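Local structure of DNA polymerase III, beta subunit (Eubacterium rectale, 3T0P) at residues Lys3-Lys8 with Asp86-Thr91; Asn16-Ala21 with Ile54-Asp59; Ile206-Ala211 with Glu227-Thr232; Arg262-Cys267 with Glu305-Asp310. The protein probably tethers DNA polymerase and other proteins to DNA, making synthesis processive, by closing as a ring-shaped head-to-tail homodimer around the duplex. One frame throughout, in Å; residues are numbered along the deposited sequence.

Contact 1 of 4, residues Lys3-Lys8 with Asp86-Thr91. With EDO (1,2-ethanediol), chain C.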
# COMPACT_ATOMS: atom_id res chain seq x y z
N LYS B 3 34.06 4.93 17.05
CA LYS B 3 34.36 4.92 15.61
C LYS B 3 34.23 3.50 15.06
O LYS B 3 34.92 2.59 15.53
CB LYS B 3 35.73 5.49 15.25
CG LYS B 3 35.84 5.78 13.75
CD LYS B 3 37.21 6.33 13.35
CE LYS B 3 37.38 6.48 11.86
NZ LYS B 3 38.71 7.05 11.52
N LEU B 4 33.28 3.31 14.10
CA LEU B 4 33.03 2.00 13.49
C LEU B 4 32.98 2.07 12.01
O LEU B 4 32.63 3.12 11.48
CB LEU B 4 31.68 1.38 13.95
CG LEU B 4 31.10 1.75 15.28
CD1 LEU B 4 29.67 1.32 15.35
CD2 LEU B 4 31.90 1.11 16.39
N ILE B 5 33.21 0.92 11.33
CA ILE B 5 33.08 0.74 9.88
C ILE B 5 32.22 -0.50 9.66
O ILE B 5 32.57 -1.57 10.14
CB ILE B 5 34.43 0.66 9.13
CG1 ILE B 5 35.45 1.71 9.65
CG2 ILE B 5 34.20 0.84 7.62
CD1 ILE B 5 36.89 1.38 9.40
N CYS B 6 31.09 -0.37 8.96
CA CYS B 6 30.14 -1.45 8.68
C CYS B 6 29.75 -1.42 7.24
O CYS B 6 29.55 -0.34 6.72
CB CYS B 6 28.88 -1.31 9.53
SG CYS B 6 29.16 -1.49 11.30
N SER B 7 29.43 -2.59 6.66
CA SER B 7 28.86 -2.62 5.31
C SER B 7 27.45 -2.06 5.45
O SER B 7 26.82 -2.33 6.45
CB SER B 7 28.86 -4.02 4.71
OG SER B 7 27.62 -4.69 4.89
N LYS B 8 27.00 -1.26 4.48
CA LYS B 8 25.68 -0.65 4.50
C LYS B 8 24.57 -1.71 4.60
O LYS B 8 23.60 -1.50 5.32
CB LYS B 8 25.48 0.25 3.26
CG LYS B 8 24.10 0.92 3.12
CD LYS B 8 23.13 0.08 2.28
CE LYS B 8 21.78 0.68 2.04
NZ LYS B 8 21.79 1.66 0.91
N ASP B 86 30.95 0.95 2.44
CA ASP B 86 31.18 0.91 3.87
C ASP B 86 30.76 2.20 4.50
O ASP B 86 31.00 3.28 3.97
CB ASP B 86 32.64 0.63 4.19
CG ASP B 86 33.06 -0.78 3.84
OD1 ASP B 86 32.17 -1.67 3.73
OD2 ASP B 86 34.28 -1.00 3.71
N VAL B 87 30.08 2.07 5.61
CA VAL B 87 29.56 3.20 6.36
C VAL B 87 30.44 3.40 7.59
O VAL B 87 30.64 2.45 8.35
CB VAL B 87 28.08 2.98 6.74
CG1 VAL B 87 27.55 4.13 7.60
CG2 VAL B 87 27.21 2.81 5.48
N THR B 88 30.93 4.62 7.79
CA THR B 88 31.67 4.94 8.99
C THR B 88 30.75 5.75 9.90
O THR B 88 30.05 6.67 9.45
CB THR B 88 32.99 5.68 8.65
OG1 THR B 88 33.74 4.84 7.78
CG2 THR B 88 33.82 6.01 9.89
N ILE B 89 30.74 5.37 11.17
CA ILE B 89 30.01 6.07 12.22
C ILE B 89 31.05 6.51 13.23
O ILE B 89 31.77 5.68 13.80
CB ILE B 89 28.89 5.23 12.90
CG1 ILE B 89 27.88 4.68 11.84
CG2 ILE B 89 28.18 6.09 13.98
CD1 ILE B 89 26.86 3.66 12.41
N GLU B 90 31.12 7.83 13.46
CA GLU B 90 32.04 8.45 14.39
C GLU B 90 31.29 9.42 15.29
O GLU B 90 30.50 10.23 14.81
CB GLU B 90 33.16 9.16 13.63
CG GLU B 90 34.33 9.53 14.51
CD GLU B 90 35.70 9.63 13.85
OE1 GLU B 90 35.77 9.60 12.60
OE2 GLU B 90 36.70 9.74 14.59
N THR B 91 31.54 9.34 16.59
CA THR B 91 30.95 10.23 17.59
C THR B 91 32.05 10.91 18.41
O THR B 91 33.20 10.46 18.40
CB THR B 91 30.00 9.46 18.54
OG1 THR B 91 30.79 8.65 19.41
CG2 THR B 91 28.98 8.60 17.81
C1 EDO C . 33.18 -4.58 6.89
O1 EDO C . 32.65 -3.30 7.25
C2 EDO C . 34.51 -4.38 6.16
O2 EDO C . 35.29 -3.42 6.88
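Leu4 faces Ile89, and Cys6 faces Val87, as hydrogen-bonded pairs of an antiparallel sheet; the N-to-C directions of strands 3-7 and 86-91 differ by 155°. Two backbone bonds close each pair. Leu4 N gives a bond of 2.8 Å to Ile89 O, answered by Ile89 N to Leu4 O at 3.0 Å. The second pair is joined by Cys6 N to Val87 O and by Val87 N to Cys6 O, the latter 2.7 Å long and nearly straight (174° at the hydrogen). Weaker CA-H contacts use the same acceptors: Lys3 CA lies 3.2 Å from Ile89 O, and Thr88 CA is equally close to Leu4 O.

The side chains divide between two faces. Leu4, Cys6, Val87 and Ile89 occupy the buried one. Val87 CG2 meets Lys8 CB at 3.8 Å, just where the chain turns into helix 8-18. On the other face Ile5 CG2 touches Asp86 CB at 3.8 Å and lies alongside Thr88 OG1.

The charged pair of the contact, Lys3 and Glu90, shares that second face. The extended Lys3 side chain starts with CG anti to the backbone N (chi1 -166°) and crosses Glu90 obliquely, Lys3 CD 3.7 Å from Glu90 OE1. Lys3 NZ stays 4.0 Å from Glu90 OE1, beyond a salt bridge, and also makes a long, weak ion pair with Glu63 of strand 61-64.

In this N-terminal domain, cohesion between the strands therefore rests on the four backbone bonds; Leu4 and Ile89 join the pair to Ile36 of strand 33-38, while the Lys3-Glu90 attraction is probably a modest, partly solvent-screened addition.

Contact 2 of 4, residues Asn16-Ala21 with Ile54-Asp59. With EDO (1,2-ethanediol), chain X.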
# COMPACT_ATOMS: atom_id res chain seq x y z
N ASN B 16 16.61 -2.31 10.39
CA ASN B 16 15.29 -2.78 9.99
C ASN B 16 14.74 -3.83 10.95
O ASN B 16 13.53 -3.97 11.06
CB ASN B 16 15.34 -3.35 8.58
CG ASN B 16 15.29 -2.32 7.49
OD1 ASN B 16 15.02 -1.13 7.71
ND2 ASN B 16 15.52 -2.76 6.26
N ILE B 17 15.60 -4.57 11.63
CA ILE B 17 15.17 -5.57 12.60
C ILE B 17 14.83 -4.89 13.94
O ILE B 17 13.72 -5.05 14.43
CB ILE B 17 16.22 -6.70 12.74
CG1 ILE B 17 16.20 -7.59 11.45
CG2 ILE B 17 15.96 -7.54 14.00
CD1 ILE B 17 17.39 -8.52 11.31
N VAL B 18 15.76 -4.11 14.51
CA VAL B 18 15.59 -3.51 15.84
C VAL B 18 14.51 -2.44 15.88
O VAL B 18 13.91 -2.24 16.93
CB VAL B 18 16.92 -3.00 16.48
CG1 VAL B 18 17.91 -4.15 16.64
CG2 VAL B 18 17.55 -1.86 15.68
N SER B 19 14.21 -1.80 14.74
CA SER B 19 13.16 -0.78 14.59
C SER B 19 11.77 -1.29 15.00
O SER B 19 10.91 -0.48 15.35
CB SER B 19 13.09 -0.27 13.16
OG SER B 19 14.21 0.58 12.94
N LYS B 20 11.54 -2.61 14.96
CA LYS B 20 10.24 -3.21 15.34
C LYS B 20 9.96 -3.09 16.84
O LYS B 20 8.85 -3.35 17.26
CB LYS B 20 10.16 -4.67 14.90
CG LYS B 20 9.59 -4.82 13.50
CD LYS B 20 10.51 -4.23 12.43
CE LYS B 20 10.03 -4.43 11.03
NZ LYS B 20 10.95 -3.78 10.06
N ALA B 21 10.97 -2.67 17.66
CA ALA B 21 10.83 -2.49 19.10
C ALA B 21 10.84 -1.01 19.46
O ALA B 21 10.78 -0.66 20.64
CB ALA B 21 11.94 -3.20 19.84
N ILE B 54 14.77 -5.77 21.35
CA ILE B 54 15.34 -6.44 20.19
C ILE B 54 16.80 -6.02 20.13
O ILE B 54 17.13 -4.83 20.22
CB ILE B 54 14.60 -6.28 18.83
CG1 ILE B 54 13.10 -6.61 18.95
CG2 ILE B 54 15.25 -7.17 17.75
CD1 ILE B 54 12.28 -6.28 17.72
N GLU B 55 17.65 -7.00 19.91
CA GLU B 55 19.10 -6.92 19.85
C GLU B 55 19.59 -7.65 18.62
O GLU B 55 19.10 -8.75 18.32
CB GLU B 55 19.62 -7.63 21.09
CG GLU B 55 20.96 -7.20 21.64
CD GLU B 55 21.20 -7.99 22.90
OE1 GLU B 55 21.48 -9.21 22.79
OE2 GLU B 55 20.97 -7.44 24.00
N THR B 56 20.55 -7.09 17.93
CA THR B 56 21.09 -7.72 16.73
C THR B 56 22.58 -7.38 16.63
O THR B 56 23.02 -6.31 17.10
CB THR B 56 20.23 -7.36 15.49
OG1 THR B 56 20.38 -8.35 14.48
CG2 THR B 56 20.51 -5.98 14.94
N ILE B 57 23.37 -8.33 16.10
CA ILE B 57 24.81 -8.16 15.95
C ILE B 57 25.09 -7.79 14.50
O ILE B 57 24.59 -8.44 13.58
CB ILE B 57 25.61 -9.41 16.40
CG1 ILE B 57 25.40 -9.74 17.91
CG2 ILE B 57 27.12 -9.29 16.07
CD1 ILE B 57 26.00 -8.73 18.95
N ILE B 58 25.84 -6.70 14.32
CA ILE B 58 26.24 -6.19 13.00
C ILE B 58 27.69 -6.55 12.76
O ILE B 58 28.53 -6.32 13.64
CB ILE B 58 26.02 -4.65 12.88
CG1 ILE B 58 24.58 -4.23 13.25
CG2 ILE B 58 26.41 -4.11 11.51
CD1 ILE B 58 23.43 -4.99 12.55
N ASP B 59 27.98 -7.14 11.59
CA ASP B 59 29.37 -7.43 11.21
C ASP B 59 30.01 -6.10 10.86
O ASP B 59 29.38 -5.26 10.22
CB ASP B 59 29.46 -8.43 10.05
CG ASP B 59 29.08 -9.86 10.41
OD1 ASP B 59 29.72 -10.44 11.33
OD2 ASP B 59 28.15 -10.42 9.77
C1 EDO X . 23.22 -12.54 19.52
O1 EDO X . 22.06 -12.80 18.71
C2 EDO X . 22.94 -11.40 20.50
O2 EDO X . 22.19 -10.36 19.86
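The end of helix 8-18 comes down on strand 52-58 with Val18 CA only 5.3 Å from Ile54 CA. This is the helix-on-sheet packing of the beta-subunit fold, here in its N-terminal domain, and as in relatives the helix probably faces the inside of the DNA-encircling ring.

Ile54 is the centre of the contact. Its CG1 and CG2 part at CB, CG2 anti to the backbone N and CG1 anti to the carbonyl carbon (chi1 -51°), and each branch has its own partner. CG2 of Ile54 touches CG2 of Ile17 at 3.8 Å, the two side chains crossing at about a right angle. CG1 of Ile54 lies 3.7 Å from Ala21 CB. The terminal CD1 of Ile54 adds the flank of Lys20, whose CB is 3.9 Å away.

Two residues further along the strand, Thr56 turns its methyl to the helix: CG2 is 3.6 Å from Val18 CG1. With OG1 anti to its own backbone N (chi1 -156°), the hydroxyl is directed instead to Thr231 OG1 and Asn230 O on the neighbouring strand and turn. The same Val18 CG1 also rests 3.7 Å from Ile54 O.

Beyond CB, Lys20 bends away from the strand and folds back along its own helix end; its NZ donates to Asn16 O at 2.8 Å, lying in the carbonyl plane with a C=O...N angle of 152°.

Contact 3 of 4, residues Ile206-Ala211 with Glu227-Thr232. With EDO (1,2-ethanediol), chain X.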
# COMPACT_ATOMS: atom_id res chain seq x y z
N ILE B 206 9.78 -9.63 11.48
CA ILE B 206 11.23 -9.77 11.31
C ILE B 206 11.68 -11.21 11.06
O ILE B 206 12.85 -11.43 10.74
CB ILE B 206 12.03 -9.15 12.47
CG1 ILE B 206 11.66 -9.73 13.86
CG2 ILE B 206 11.90 -7.63 12.42
CD1 ILE B 206 12.63 -9.31 14.98
N ILE B 207 10.76 -12.19 11.20
CA ILE B 207 11.05 -13.60 11.00
C ILE B 207 10.77 -13.93 9.53
O ILE B 207 9.63 -13.76 9.06
CB ILE B 207 10.28 -14.50 12.04
CG1 ILE B 207 11.22 -14.96 13.13
CG2 ILE B 207 9.57 -15.69 11.43
CD1 ILE B 207 10.51 -15.40 14.40
N PRO B 208 11.81 -14.34 8.78
CA PRO B 208 11.62 -14.63 7.35
C PRO B 208 10.58 -15.72 7.10
O PRO B 208 9.75 -15.57 6.19
CB PRO B 208 13.01 -15.06 6.88
CG PRO B 208 13.95 -14.41 7.85
CD PRO B 208 13.23 -14.51 9.18
N GLY B 209 10.57 -16.75 7.95
CA GLY B 209 9.60 -17.84 7.87
C GLY B 209 10.03 -19.07 7.10
O GLY B 209 9.18 -19.82 6.61
N SER B 210 11.34 -19.32 6.99
CA SER B 210 11.81 -20.53 6.32
C SER B 210 11.49 -21.78 7.17
O SER B 210 11.60 -21.76 8.40
CB SER B 210 13.30 -20.47 6.05
OG SER B 210 13.80 -21.77 5.73
N ALA B 211 11.13 -22.87 6.48
CA ALA B 211 10.86 -24.17 7.07
C ALA B 211 12.18 -24.90 7.38
O ALA B 211 12.21 -25.84 8.17
CB ALA B 211 10.00 -24.99 6.12
N GLU B 227 15.50 -16.56 19.73
CA GLU B 227 16.77 -16.38 19.02
C GLU B 227 16.66 -16.96 17.64
O GLU B 227 16.18 -18.07 17.48
CB GLU B 227 17.96 -17.03 19.73
CG GLU B 227 18.04 -16.86 21.22
CD GLU B 227 19.38 -17.38 21.69
OE1 GLU B 227 19.70 -18.54 21.37
OE2 GLU B 227 20.16 -16.58 22.25
N PHE B 228 17.11 -16.22 16.65
CA PHE B 228 17.11 -16.63 15.26
C PHE B 228 18.12 -15.77 14.54
O PHE B 228 18.19 -14.57 14.79
CB PHE B 228 15.69 -16.52 14.63
CG PHE B 228 15.09 -15.14 14.63
CD1 PHE B 228 14.54 -14.60 15.79
CD2 PHE B 228 15.11 -14.35 13.48
CE1 PHE B 228 14.01 -13.30 15.80
CE2 PHE B 228 14.56 -13.06 13.48
CZ PHE B 228 14.01 -12.55 14.64
N GLU B 229 18.94 -16.41 13.68
CA GLU B 229 20.01 -15.80 12.88
C GLU B 229 20.94 -15.01 13.82
O GLU B 229 21.50 -15.63 14.71
CB GLU B 229 19.43 -14.97 11.71
CG GLU B 229 18.41 -15.75 10.89
CD GLU B 229 17.63 -15.00 9.83
OE1 GLU B 229 17.48 -13.75 9.92
OE2 GLU B 229 17.10 -15.68 8.92
N ASN B 230 21.03 -13.68 13.71
CA ASN B 230 21.91 -12.90 14.60
C ASN B 230 21.11 -11.97 15.51
O ASN B 230 21.65 -10.97 15.99
CB ASN B 230 22.93 -12.11 13.77
CG ASN B 230 24.07 -12.98 13.30
OD1 ASN B 230 24.96 -13.37 14.09
ND2 ASN B 230 24.01 -13.36 12.03
N THR B 231 19.84 -12.33 15.75
CA THR B 231 18.87 -11.54 16.50
C THR B 231 18.37 -12.25 17.74
O THR B 231 18.20 -13.47 17.76
CB THR B 231 17.70 -11.22 15.55
OG1 THR B 231 18.24 -10.50 14.45
CG2 THR B 231 16.61 -10.37 16.19
N THR B 232 18.13 -11.46 18.79
CA THR B 232 17.55 -11.86 20.07
C THR B 232 16.38 -10.93 20.34
O THR B 232 16.52 -9.71 20.30
CB THR B 232 18.60 -11.84 21.19
OG1 THR B 232 19.69 -12.66 20.80
CG2 THR B 232 18.06 -12.38 22.50
C1 EDO X . 23.22 -12.54 19.52
O1 EDO X . 22.06 -12.80 18.71
C2 EDO X . 22.94 -11.40 20.50
O2 EDO X . 22.19 -10.36 19.86
O HOH W 1 15.49 -11.00 9.48
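Ile206 and Ile207 hold the Phe228 ring from two directions in the tight part of the contact. Ile207 CG1 sits over one face, 3.8 Å from the centroid of the Phe228 ring and only 9° off its normal, a CH-pi arrangement. Ile206 CD1 instead meets the edge of the ring, in its plane, 3.5 Å from Phe228 CZ; the two side chains cross at about a right angle. The opposite face of the ring is backed by Thr231 CB from its own segment, offset toward the rim. Phe228 is buried, and Val215 of strand 214-220 touches both it and Ile207. Phe228 CG, between the backbone N and the carbonyl carbon (chi1 61°), sets the ring's direction.

The ring stands at the end of a beta hairpin. Strands 223-228 and 231-236 are joined by a type II' turn from Phe228 to Thr231, in which Glu229 takes the unusual positive phi of 53°. Thr231 N to Phe228 O, 2.9 Å, closes the turn, and the loop that follows helix 197-206 packs against this tip in the central domain.

Toward solvent the contact thins out. Pro208 and Glu229 reach toward each other tip to tip, Pro208 CG 3.6 Å from Glu229 OE2, a van der Waals contact. That carboxylate oxygen has a weak bond from Gln132, which probably offsets only in part the like charge of nearby Glu213. A water bridges the two segments, donating to Ile206 O at 3.0 Å and weakly, at 3.4 Å, to Glu229 OE1.

Contact 4 of 4, residues Arg262-Cys267 with Glu305-Asp310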
# COMPACT_ATOMS: atom_id res chain seq x y z
N ARG B 262 -13.24 -22.65 0.87
CA ARG B 262 -13.18 -21.51 -0.06
C ARG B 262 -14.57 -20.98 -0.41
O ARG B 262 -14.75 -19.76 -0.42
CB ARG B 262 -12.40 -21.89 -1.35
CG ARG B 262 -12.25 -20.82 -2.47
CD ARG B 262 -11.59 -19.51 -2.04
NE ARG B 262 -10.36 -19.72 -1.26
CZ ARG B 262 -9.66 -18.75 -0.68
NH1 ARG B 262 -10.04 -17.48 -0.80
NH2 ARG B 262 -8.58 -19.03 0.03
N GLU B 263 -15.57 -21.86 -0.66
CA GLU B 263 -16.93 -21.40 -0.98
C GLU B 263 -17.54 -20.64 0.20
O GLU B 263 -18.20 -19.62 -0.03
CB GLU B 263 -17.86 -22.55 -1.37
CG GLU B 263 -17.61 -23.14 -2.75
CD GLU B 263 -18.45 -24.38 -3.06
OE1 GLU B 263 -19.57 -24.51 -2.51
OE2 GLU B 263 -17.98 -25.22 -3.86
N LEU B 264 -17.34 -21.13 1.45
CA LEU B 264 -17.88 -20.47 2.63
C LEU B 264 -17.20 -19.09 2.81
O LEU B 264 -17.89 -18.07 2.94
CB LEU B 264 -17.72 -21.35 3.90
CG LEU B 264 -18.35 -20.75 5.18
CD1 LEU B 264 -19.84 -20.43 4.99
CD2 LEU B 264 -18.14 -21.67 6.39
N LEU B 265 -15.88 -19.06 2.75
CA LEU B 265 -15.10 -17.82 2.84
C LEU B 265 -15.53 -16.81 1.77
O LEU B 265 -15.83 -15.65 2.11
CB LEU B 265 -13.57 -18.12 2.72
CG LEU B 265 -12.63 -16.89 2.70
CD1 LEU B 265 -12.90 -15.94 3.91
CD2 LEU B 265 -11.18 -17.33 2.68
N ASP B 266 -15.62 -17.24 0.50
CA ASP B 266 -16.03 -16.29 -0.58
C ASP B 266 -17.44 -15.73 -0.38
O ASP B 266 -17.68 -14.55 -0.65
CB ASP B 266 -15.92 -16.93 -1.96
CG ASP B 266 -14.48 -17.12 -2.42
OD1 ASP B 266 -13.55 -16.63 -1.71
OD2 ASP B 266 -14.27 -17.79 -3.47
N CYS B 267 -18.35 -16.55 0.13
CA CYS B 267 -19.71 -16.11 0.34
C CYS B 267 -19.82 -15.09 1.49
O CYS B 267 -20.53 -14.11 1.36
CB CYS B 267 -20.61 -17.30 0.60
SG CYS B 267 -22.22 -16.83 1.26
N GLU B 305 -27.50 -16.44 -0.66
CA GLU B 305 -26.59 -17.40 -1.29
C GLU B 305 -26.82 -18.80 -0.74
O GLU B 305 -26.99 -18.96 0.46
CB GLU B 305 -25.11 -17.00 -1.06
CG GLU B 305 -24.15 -17.88 -1.85
CD GLU B 305 -22.74 -17.37 -2.12
OE1 GLU B 305 -22.48 -16.16 -1.90
OE2 GLU B 305 -21.89 -18.19 -2.53
N ASP B 306 -26.73 -19.82 -1.61
CA ASP B 306 -26.86 -21.23 -1.24
C ASP B 306 -25.53 -21.94 -1.44
O ASP B 306 -24.89 -21.76 -2.46
CB ASP B 306 -27.97 -21.93 -2.04
CG ASP B 306 -29.38 -21.43 -1.78
OD1 ASP B 306 -29.80 -21.42 -0.59
OD2 ASP B 306 -30.08 -21.09 -2.75
N ILE B 307 -25.10 -22.74 -0.47
CA ILE B 307 -23.88 -23.53 -0.57
C ILE B 307 -24.25 -24.98 -0.29
O ILE B 307 -24.95 -25.26 0.68
CB ILE B 307 -22.74 -23.04 0.39
CG1 ILE B 307 -22.47 -21.52 0.23
CG2 ILE B 307 -21.44 -23.85 0.18
CD1 ILE B 307 -21.37 -20.96 1.21
N ASP B 308 -23.78 -25.90 -1.15
CA ASP B 308 -23.96 -27.34 -0.97
C ASP B 308 -23.16 -27.81 0.24
O ASP B 308 -21.99 -27.46 0.37
CB ASP B 308 -23.48 -28.10 -2.22
CG ASP B 308 -24.30 -27.95 -3.48
OD1 ASP B 308 -25.41 -27.36 -3.41
OD2 ASP B 308 -23.86 -28.46 -4.53
N ILE B 309 -23.79 -28.57 1.14
CA ILE B 309 -23.12 -29.09 2.35
C ILE B 309 -23.50 -30.55 2.56
O ILE B 309 -24.44 -31.05 1.94
CB ILE B 309 -23.46 -28.26 3.63
CG1 ILE B 309 -24.96 -28.37 3.99
CG2 ILE B 309 -22.99 -26.80 3.52
CD1 ILE B 309 -25.34 -27.84 5.31
N ASP B 310 -22.80 -31.19 3.49
CA ASP B 310 -23.13 -32.51 4.01
C ASP B 310 -23.43 -32.27 5.48
O ASP B 310 -22.54 -31.88 6.23
CB ASP B 310 -22.03 -33.56 3.76
O HOH W 2 -19.51 -27.04 -0.21
O HOH W 3 -22.02 -25.00 -3.58
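Helix 262-267, which touches the strand through Glu263, Leu264 and Cys267, runs nearly antiparallel to strand 305-308: the angle between their directions is 169° and their axes are 9.5 Å apart. Glu305 and Ile307, alternate residues of the strand, point toward the helix.

Ile307 fills the middle. Its CD1 lies 3.8 Å from Cys267 CB and 4.1 Å from Leu264 CD1, the leucine crossing it at about a right angle. Its other branch, CG2, meets Glu263, which slides past in the opposite direction and brings OE1 to 3.3 Å from Ile307 CG2. The same oxygen receives a bond from a water at 2.7 Å, and that water accepts from Asp308 N; a second water, donating to Asp308 O, reaches Glu263 OE1 weakly. Two waters thus link helix and strand beside the isoleucine.

At the other end Cys267 and Glu305 are packed closely. Cys267 SG is anti to the backbone N (chi1 166°) and lies 3.2 Å from Glu305 OE1, while Cys267 CB is 3.3 Å from that oxygen. Glu305 OE2 forms a salt bridge with Arg270, a turn further along the helix.

The contact belongs to the C-terminal domain and lies at the dimer interface, where the sheet continues into the second subunit: Glu305 pairs in antiparallel fashion with a strand of that subunit, and Asp308 forms a salt bridge with its Lys103. A buried carboxylate would be costly without a counter-charge; Arg270 on OE2 probably supplies much of it and favours the ionised form of Glu305.

How the contacts relate
The four contacts follow the chain through its three domains. Contacts 1 and 2 belong to the N-terminal domain, their centres 16 Å apart; contact 2 is nested within the loop that contact 1 closes, and Cys6 SG packs on Ile58 CG2 at 3.8 Å. Contact 3, in the central domain, is 11 Å from contact 2 between centres, and strands 52-58 and 231-236 are neighbours in one sheet, so the two domains are fused by continuous beta structure. Contact 4 lies in the C-terminal domain, 58 Å from contact 1 between centres and across the chain's centre. Such an elongated subunit suits one half of a head-to-tail ring.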